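Local atomic coordinates of beta subunit of a putative Aromatic-ring-hydroxylating dioxygenase (Novosphingobium aromaticivorans DSM 12444, PDB entry 3EBY), a protein that probably serves as the beta subunit of an aromatic-ring-hydroxylating dioxygenase, a family of enzymes that add both atoms of dioxygen to aromatic substrates. Residues Y45-R50 with R146-D151; S14-F19 with G93-T98. One frame throughout, in Å; residues are numbered along the deposited sequence. Where two conformers were deposited one is given.

Contact 1: Y45-R50 with R146-D151; sequences YQVIAR and RTCIYD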
ATOM      1  N   TYR A  45      -1.103   9.042  21.895  1.00 15.61           N
ATOM      2  CA  TYR A  45      -1.792   8.647  20.678  1.00 15.43           C
ATOM      3  C   TYR A  45      -2.870   9.682  20.410  1.00 13.09           C
ATOM      4  O   TYR A  45      -3.715   9.934  21.271  1.00 17.45           O
ATOM      5  CB  TYR A  45      -2.436   7.261  20.829  1.00 14.12           C
ATOM      6  CG  TYR A  45      -3.261   6.846  19.625  1.00 15.33           C
ATOM      7  CD1 TYR A  45      -2.646   6.389  18.467  1.00 13.59           C
ATOM      8  CD2 TYR A  45      -4.645   6.971  19.624  1.00 16.66           C
ATOM      9  CE1 TYR A  45      -3.405   6.020  17.326  1.00 12.28           C
ATOM     10  CE2 TYR A  45      -5.415   6.607  18.504  1.00 17.38           C
ATOM     11  CZ  TYR A  45      -4.802   6.099  17.383  1.00 16.35           C
ATOM     12  OH  TYR A  45      -5.584   5.758  16.288  1.00 16.32           O
ATOM     13  N   GLN A  46      -2.872  10.239  19.212  1.00 12.98           N
ATOM     14  CA  GLN A  46      -3.910  11.179  18.851  1.00 16.43           C
ATOM     15  C   GLN A  46      -4.265  11.103  17.379  1.00 15.20           C
ATOM     16  O   GLN A  46      -3.464  10.639  16.528  1.00 16.46           O
ATOM     17  CB  GLN A  46      -3.522  12.603  19.263  1.00 16.15           C
ATOM     18  CG  GLN A  46      -2.404  13.214  18.498  1.00 22.73           C
ATOM     19  CD  GLN A  46      -1.885  14.510  19.149  1.00 30.93           C
ATOM     20  OE1 GLN A  46      -2.553  15.112  20.014  1.00 30.42           O
ATOM     21  NE2 GLN A  46      -0.697  14.925  18.750  1.00 31.39           N
ATOM     22  N   VAL A  47      -5.487  11.530  17.089  1.00 16.49           N
ATOM     23  CA  VAL A  47      -6.036  11.524  15.737  1.00 15.27           C
ATOM     24  C   VAL A  47      -6.545  12.972  15.493  1.00 15.48           C
ATOM     25  O   VAL A  47      -7.441  13.462  16.214  1.00 15.69           O
ATOM     26  CB  VAL A  47      -7.175  10.472  15.598  1.00 14.05           C
ATOM     27  CG1 VAL A  47      -7.817  10.564  14.196  1.00 14.19           C
ATOM     28  CG2 VAL A  47      -6.625   9.011  15.881  1.00 15.83           C
ATOM     29  N   ILE A  48      -5.911  13.662  14.543  0.50 16.83           N
ATOM     30  CA  ILE A  48      -6.130  15.089  14.332  0.50 19.32           C
ATOM     31  C   ILE A  48      -6.254  15.403  12.859  0.50 18.12           C
ATOM     32  O   ILE A  48      -5.556  14.813  12.026  0.50 16.12           O
ATOM     33  CB  ILE A  48      -4.971  15.934  14.913  0.50 19.17           C
ATOM     34  CG1 ILE A  48      -3.617  15.318  14.545  0.50 20.08           C
ATOM     35  CG2 ILE A  48      -5.096  16.026  16.406  0.50 22.93           C
ATOM     36  CD1 ILE A  48      -2.461  16.324  14.560  0.50 26.17           C
ATOM     37  N   ALA A  49      -7.180  16.298  12.528  1.00 15.18           N
ATOM     38  CA  ALA A  49      -7.392  16.706  11.114  1.00 19.08           C
ATOM     39  C   ALA A  49      -6.186  17.469  10.569  1.00 21.04           C
ATOM     40  O   ALA A  49      -5.555  18.237  11.296  1.00 20.82           O
ATOM     41  CB  ALA A  49      -8.661  17.565  11.009  1.00 21.38           C
ATOM     42  N   ARG A  50      -5.849  17.239   9.291  1.00 18.12           N
ATOM     43  CA  ARG A  50      -4.693  17.897   8.655  1.00 17.52           C
ATOM     44  C   ARG A  50      -4.716  19.421   8.898  1.00 21.53           C
ATOM     45  O   ARG A  50      -3.699  20.024   9.233  1.00 25.17           O
ATOM     46  CB  ARG A  50      -4.689  17.616   7.144  1.00 19.94           C
ATOM     47  CG  ARG A  50      -3.436  18.144   6.411  1.00 23.77           C
ATOM     48  CD  ARG A  50      -3.633  18.225   4.883  1.00 23.04           C
ATOM     49  NE  ARG A  50      -3.581  16.932   4.175  1.00 28.84           N
ATOM     50  CZ  ARG A  50      -2.623  16.574   3.303  1.00 26.17           C
ATOM     51  NH1 ARG A  50      -1.541  17.340   3.119  1.00 22.61           N
ATOM     52  NH2 ARG A  50      -2.711  15.417   2.668  1.00 34.05           N
ATOM     53  N   ARG A 146       2.306   8.584  18.525  1.00 15.28           N
ATOM     54  CA  ARG A 146       1.719   8.454  17.146  1.00 14.39           C
ATOM     55  C   ARG A 146       0.611   9.467  16.996  1.00 16.59           C
ATOM     56  O   ARG A 146      -0.379   9.484  17.778  1.00 15.44           O
ATOM     57  CB  ARG A 146       1.207   7.036  16.892  1.00 15.09           C
ATOM     58  CG  ARG A 146       0.245   6.876  15.678  1.00 16.55           C
ATOM     59  CD  ARG A 146       0.224   5.433  15.118  1.00 12.22           C
ATOM     60  NE  ARG A 146       1.455   5.164  14.344  1.00 14.41           N
ATOM     61  CZ  ARG A 146       1.722   4.024  13.713  1.00 16.06           C
ATOM     62  NH1 ARG A 146       0.835   3.027  13.699  1.00 18.44           N
ATOM     63  NH2 ARG A 146       2.829   3.911  13.004  1.00 17.96           N
ATOM     64  N   THR A 147       0.759  10.300  15.979  1.00 14.50           N
ATOM     65  CA  THR A 147      -0.252  11.238  15.588  1.00 16.86           C
ATOM     66  C   THR A 147      -0.750  10.834  14.192  1.00 16.65           C
ATOM     67  O   THR A 147       0.033  10.697  13.272  1.00 15.66           O
ATOM     68  CB  THR A 147       0.305  12.682  15.543  1.00 19.27           C
ATOM     69  OG1 THR A 147       0.771  13.081  16.845  1.00 18.57           O
ATOM     70  CG2 THR A 147      -0.766  13.658  15.052  1.00 19.18           C
ATOM     71  N   CYS A 148      -2.049  10.576  14.090  1.00 16.23           N
ATOM     72  CA  CYS A 148      -2.675  10.222  12.818  1.00 15.00           C
ATOM     73  C   CYS A 148      -3.270  11.482  12.241  1.00 17.28           C
ATOM     74  O   CYS A 148      -4.275  12.006  12.765  1.00 15.02           O
ATOM     75  CB  CYS A 148      -3.791   9.184  13.048  1.00 15.20           C
ATOM     76  SG  CYS A 148      -3.301   7.715  14.006  1.00 17.15           S
ATOM     77  N   ILE A 149      -2.563  12.065  11.273  1.00 14.65           N
ATOM     78  CA  ILE A 149      -2.979  13.337  10.655  1.00 13.73           C
ATOM     79  C   ILE A 149      -3.854  13.035   9.414  1.00 14.66           C
ATOM     80  O   ILE A 149      -3.351  12.499   8.402  1.00 15.93           O
ATOM     81  CB  ILE A 149      -1.741  14.201  10.226  1.00 14.93           C
ATOM     82  CG1 ILE A 149      -0.800  14.450  11.412  1.00 17.22           C
ATOM     83  CG2 ILE A 149      -2.229  15.544   9.600  1.00 15.93           C
ATOM     84  CD1 ILE A 149       0.406  15.329  11.088  1.00 19.61           C
ATOM     85  N   TYR A 150      -5.167  13.278   9.521  1.00 15.12           N
ATOM     86  CA  TYR A 150      -6.104  12.714   8.557  1.00 16.83           C
ATOM     87  C   TYR A 150      -6.820  13.743   7.672  1.00 19.63           C
ATOM     88  O   TYR A 150      -7.012  14.921   8.054  1.00 17.28           O
ATOM     89  CB  TYR A 150      -7.119  11.782   9.250  1.00 16.95           C
ATOM     90  CG  TYR A 150      -8.161  12.531  10.096  1.00 15.96           C
ATOM     91  CD1 TYR A 150      -9.345  12.979   9.533  1.00 17.91           C
ATOM     92  CD2 TYR A 150      -7.936  12.792  11.446  1.00 16.56           C
ATOM     93  CE1 TYR A 150     -10.293  13.665  10.301  1.00 18.84           C
ATOM     94  CE2 TYR A 150      -8.891  13.481  12.223  1.00 17.42           C
ATOM     95  CZ  TYR A 150     -10.037  13.935  11.635  1.00 20.64           C
ATOM     96  OH  TYR A 150     -10.987  14.603  12.407  1.00 18.91           O
ATOM     97  N   ASP A 151      -7.175  13.283   6.478  1.00 19.49           N
ATOM     98  CA  ASP A 151      -7.787  14.116   5.449  1.00 18.75           C
ATOM     99  C   ASP A 151      -9.327  14.034   5.462  1.00 19.84           C
ATOM    100  O   ASP A 151      -9.996  15.040   5.307  1.00 21.08           O
ATOM    101  CB  ASP A 151      -7.256  13.692   4.062  1.00 16.66           C
ATOM    102  CG  ASP A 151      -5.780  13.939   3.908  1.00 19.86           C
ATOM    103  OD1 ASP A 151      -5.236  14.737   4.719  1.00 24.10           O
ATOM    104  OD2 ASP A 151      -5.165  13.286   3.032  1.00 28.86           O
TER
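Strands 43-49 and 142-150 run side by side as the parallel pair within the mixed, curved sheet of an NTF2-like fold. Five backbone hydrogen bonds alternate along them, from Gln46 N to Arg146 O through to Arg50 N to Tyr150 O; the straightest joins Cys148 N to Gln46 O at 2.8 Å.

Polar side chains meet on the face bearing Gln46 and Thr147. Gln46 starts in the crowded position between its backbone N and carbonyl carbon (chi1 69°), then extends alongside Thr147, so that Gln46 NE2 donates to Thr147 OG1 at 3.0 Å, almost in the amide plane. An amide suits this partly exposed place, since its end can turn an N-H to the neighbouring hydroxyl.

Apolar and sulfur-aromatic contacts link Tyr45, Val47 and Cys148 on the other face. Cys148 SG approaches the Tyr45 ring obliquely, 3.7 Å from CE1, while the phenol OH hydrogen-bonds to the C-terminal carboxylate of Ile163. Tyr150, also in the crowded rotamer (chi1 72°), folds back across the neighbouring strand: Val47 CG1 touches Tyr150 CD2 at 3.5 Å, and Ala49 CA sits over one ring face as a CH-pi contact.

Charges close the strand ends, where Arg50 also donates through NH1 to Asp28 O of a second subunit. The Arg50 guanidinium grips Asp151 side-on, Arg50 NE meeting Asp151 OD1 at 2.8 Å and Arg50 NH2 meeting Asp151 OD2 at 3.3 Å, both oxygens approached from above the carboxylate plane.

Contact 2: S14-F19 with G93-T98; sequences SAIDDF and GRAVIT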
ATOM      1  N   SER A  14      13.556  -1.729   8.656  1.00 17.70           N
ATOM      2  CA  SER A  14      12.828  -2.993   8.693  1.00 20.63           C
ATOM      3  C   SER A  14      11.980  -3.120   9.948  1.00 17.90           C
ATOM      4  O   SER A  14      10.863  -3.638   9.888  1.00 15.63           O
ATOM      5  CB  SER A  14      13.790  -4.186   8.602  1.00 23.52           C
ATOM      6  OG  SER A  14      14.438  -4.212   7.361  1.00 27.40           O
ATOM      7  N   ALA A  15      12.550  -2.737  11.099  1.00 14.89           N
ATOM      8  CA  ALA A  15      11.827  -2.789  12.388  1.00 17.26           C
ATOM      9  C   ALA A  15      10.520  -1.964  12.336  1.00 17.17           C
ATOM     10  O   ALA A  15       9.448  -2.422  12.764  1.00 16.75           O
ATOM     11  CB  ALA A  15      12.768  -2.284  13.556  1.00 17.46           C
ATOM     12  N   ILE A  16      10.601  -0.768  11.780  1.00 15.72           N
ATOM     13  CA  ILE A  16       9.458   0.133  11.719  1.00 18.15           C
ATOM     14  C   ILE A  16       8.439  -0.364  10.693  1.00 15.57           C
ATOM     15  O   ILE A  16       7.225  -0.362  10.961  1.00 16.05           O
ATOM     16  CB  ILE A  16       9.909   1.602  11.445  1.00 16.06           C
ATOM     17  CG1 ILE A  16      10.597   2.160  12.715  1.00 17.16           C
ATOM     18  CG2 ILE A  16       8.742   2.467  11.017  1.00 13.37           C
ATOM     19  CD1 ILE A  16      11.367   3.423  12.492  1.00 17.76           C
ATOM     20  N   ASP A  17       8.907  -0.788   9.521  1.00 15.17           N
ATOM     21  CA  ASP A  17       7.980  -1.320   8.540  1.00 16.14           C
ATOM     22  C   ASP A  17       7.271  -2.615   9.041  1.00 12.50           C
ATOM     23  O   ASP A  17       6.070  -2.762   8.863  1.00 16.39           O
ATOM     24  CB  ASP A  17       8.670  -1.557   7.192  1.00 14.78           C
ATOM     25  CG  ASP A  17       9.008  -0.255   6.449  1.00 13.46           C
ATOM     26  OD1 ASP A  17       8.270   0.750   6.601  1.00 14.16           O
ATOM     27  OD2 ASP A  17       9.986  -0.274   5.646  1.00 18.41           O
ATOM     28  N   ASP A  18       7.994  -3.485   9.746  1.00 14.27           N
ATOM     29  CA  ASP A  18       7.389  -4.688  10.361  1.00 15.23           C
ATOM     30  C   ASP A  18       6.345  -4.288  11.419  1.00 15.49           C
ATOM     31  O   ASP A  18       5.217  -4.797  11.425  1.00 14.51           O
ATOM     32  CB  ASP A  18       8.463  -5.540  11.048  1.00 14.85           C
ATOM     33  CG  ASP A  18       9.299  -6.356  10.080  1.00 18.21           C
ATOM     34  OD1 ASP A  18       8.962  -6.483   8.895  1.00 17.96           O
ATOM     35  OD2 ASP A  18      10.276  -6.970  10.571  1.00 18.57           O
ATOM     36  N   PHE A  19       6.710  -3.326  12.267  1.00 14.90           N
ATOM     37  CA  PHE A  19       5.793  -2.796  13.270  1.00 15.96           C
ATOM     38  C   PHE A  19       4.489  -2.328  12.599  1.00 15.16           C
ATOM     39  O   PHE A  19       3.388  -2.695  13.030  1.00 14.87           O
ATOM     40  CB  PHE A  19       6.446  -1.618  14.029  1.00 16.17           C
ATOM     41  CG  PHE A  19       5.549  -0.992  15.069  1.00 13.94           C
ATOM     42  CD1 PHE A  19       4.544  -0.116  14.695  1.00 14.29           C
ATOM     43  CD2 PHE A  19       5.641  -1.375  16.409  1.00 15.46           C
ATOM     44  CE1 PHE A  19       3.695   0.426  15.612  1.00 17.67           C
ATOM     45  CE2 PHE A  19       4.757  -0.849  17.355  1.00 15.42           C
ATOM     46  CZ  PHE A  19       3.772   0.055  16.943  1.00 17.77           C
ATOM     47  N   GLY A  93       1.720   2.614   3.888  1.00 15.97           N
ATOM     48  CA  GLY A  93       2.895   2.787   3.067  1.00 16.49           C
ATOM     49  C   GLY A  93       4.193   2.506   3.795  1.00 17.15           C
ATOM     50  O   GLY A  93       4.244   2.456   5.040  1.00 16.37           O
ATOM     51  N   ARG A  94       5.272   2.361   3.024  1.00 15.33           N
ATOM     52  CA  ARG A  94       6.607   2.236   3.591  1.00 14.76           C
ATOM     53  C   ARG A  94       6.956   3.511   4.376  1.00 16.03           C
ATOM     54  O   ARG A  94       6.640   4.611   3.956  1.00 15.18           O
ATOM     55  CB  ARG A  94       7.621   1.970   2.484  1.00 15.62           C
ATOM     56  CG  ARG A  94       9.060   1.793   2.946  1.00 17.58           C
ATOM     57  CD  ARG A  94       9.924   1.486   1.741  1.00 16.28           C
ATOM     58  NE  ARG A  94      11.337   1.315   2.054  1.00 16.53           N
ATOM     59  CZ  ARG A  94      11.934   0.145   2.201  1.00 19.70           C
ATOM     60  NH1 ARG A  94      11.223  -0.971   2.231  1.00 19.31           N
ATOM     61  NH2 ARG A  94      13.241   0.092   2.410  1.00 16.62           N
ATOM     62  N   ALA A  95       7.624   3.344   5.506  1.00 14.24           N
ATOM     63  CA  ALA A  95       7.964   4.470   6.394  1.00 14.85           C
ATOM     64  C   ALA A  95       9.154   5.264   5.867  1.00 13.84           C
ATOM     65  O   ALA A  95      10.149   4.685   5.389  1.00 15.09           O
ATOM     66  CB  ALA A  95       8.263   3.963   7.830  1.00 14.97           C
ATOM     67  N   VAL A  96       9.062   6.586   6.016  1.00 14.27           N
ATOM     68  CA  VAL A  96      10.199   7.488   5.818  1.00 16.18           C
ATOM     69  C   VAL A  96      10.754   7.921   7.159  1.00 14.79           C
ATOM     70  O   VAL A  96      10.050   8.554   7.977  1.00 17.25           O
ATOM     71  CB  VAL A  96       9.791   8.748   4.991  1.00 16.27           C
ATOM     72  CG1 VAL A  96      10.994   9.667   4.777  1.00 16.50           C
ATOM     73  CG2 VAL A  96       9.165   8.336   3.629  1.00 16.37           C
ATOM     74  N   ILE A  97      11.968   7.483   7.449  1.00 15.21           N
ATOM     75  CA  ILE A  97      12.639   7.867   8.687  1.00 18.75           C
ATOM     76  C   ILE A  97      13.109   9.321   8.559  1.00 20.14           C
ATOM     77  O   ILE A  97      13.855   9.673   7.622  1.00 18.00           O
ATOM     78  CB  ILE A  97      13.807   6.930   8.996  1.00 19.34           C
ATOM     79  CG1 ILE A  97      13.273   5.519   9.320  1.00 24.45           C
ATOM     80  CG2 ILE A  97      14.675   7.475  10.172  1.00 19.25           C
ATOM     81  CD1 ILE A  97      14.360   4.469   9.391  1.00 28.75           C
ATOM     82  N   THR A  98      12.684  10.142   9.511  1.00 17.54           N
ATOM     83  CA  THR A  98      12.913  11.576   9.475  1.00 19.86           C
ATOM     84  C   THR A  98      13.927  12.079  10.498  1.00 22.99           C
ATOM     85  O   THR A  98      14.304  13.245  10.456  1.00 21.85           O
ATOM     86  CB  THR A  98      11.597  12.348   9.687  1.00 20.18           C
ATOM     87  OG1 THR A  98      11.019  11.998  10.959  1.00 18.95           O
ATOM     88  CG2 THR A  98      10.603  12.048   8.558  1.00 19.06           C
TER
HETATM   89  O   HOH W   1       5.490   1.084   7.051  1.00 13.26           O
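Asp17, buried on helix 8-28, turns its carboxylate to the backbone of segment 93-98, on the broken strand 87-101, and each of its oxygens has work to do. Asp17 OD1 accepts the backbone N-H of Ala95, N to O 2.9 Å, using its syn lone pair in a nearly straight bond (168°). The same oxygen takes a second donor, a water 2.8 Å from Asp17 OD1 that also donates to Gly93 O at 2.7 Å; the water thus joins the side chain to a carbonyl two residues before Ala95. OD2 is hydrogen-bonded one helical turn back, by Gln13 NE2, which also donates to Ala95 O, so both backbone polar groups of Ala95 are satisfied from the helix.

In this NTF2-like fold the long N-terminal helix packs against the curved sheet, and here it meets strand 87-101, outermost in the sheet of this chain. A short acid suits the place: with CG beside its backbone N (chi1 -72°), it brings OD1 to the backbone N-H of Ala95 and offers two acceptors at this distance from the helix. An alanine here would remove both carboxylate oxygens and would probably leave Ala95 N without its acceptor and the water less firmly held.

Arg94 lies differently. Along its extended chain Arg94 CG lies 3.5 Å from Asp17 OD2, and one guanidinium face is placed beneath that oxygen. Asp17 OD2 to Arg94 NH1 is a long ion pair of 3.7 Å in which no N-H points at the oxygen; the stronger salt bridge runs from Arg94 NE to Asp18 OD1 of the second subunit.

Beside the polar cluster, small Ala95 lets the helix come close, its CB meeting the CG2 branch of Ile16 at 3.6 Å. The other branch of Ile16 ends in CD1, which looks across to Ile97 CG1 at 4.3 Å.

Contacts 1 and 2 have centres about 18 Å apart, and their nearest atoms come within about 4 Å without touching. Their segments alternate along the chain: 14-19, 45-50, 93-98, then 146-151. Both reach the same six-stranded mixed sheet. Contact 1 pairs strands 43-49 and 142-150 toward one side of it, whereas contact 2 seats helix 8-28 on strand 87-101, outermost in the sheet of this chain; strands 122-135 and 104-116 lie between. Arg146 of contact 1 hydrogen-bonds to Asn20, just beyond segment 14-19, tying both to one helix. Each contact also extends an arginine to a second subunit, so sheet pairing and helix docking both border interfaces of the three-chain assembly.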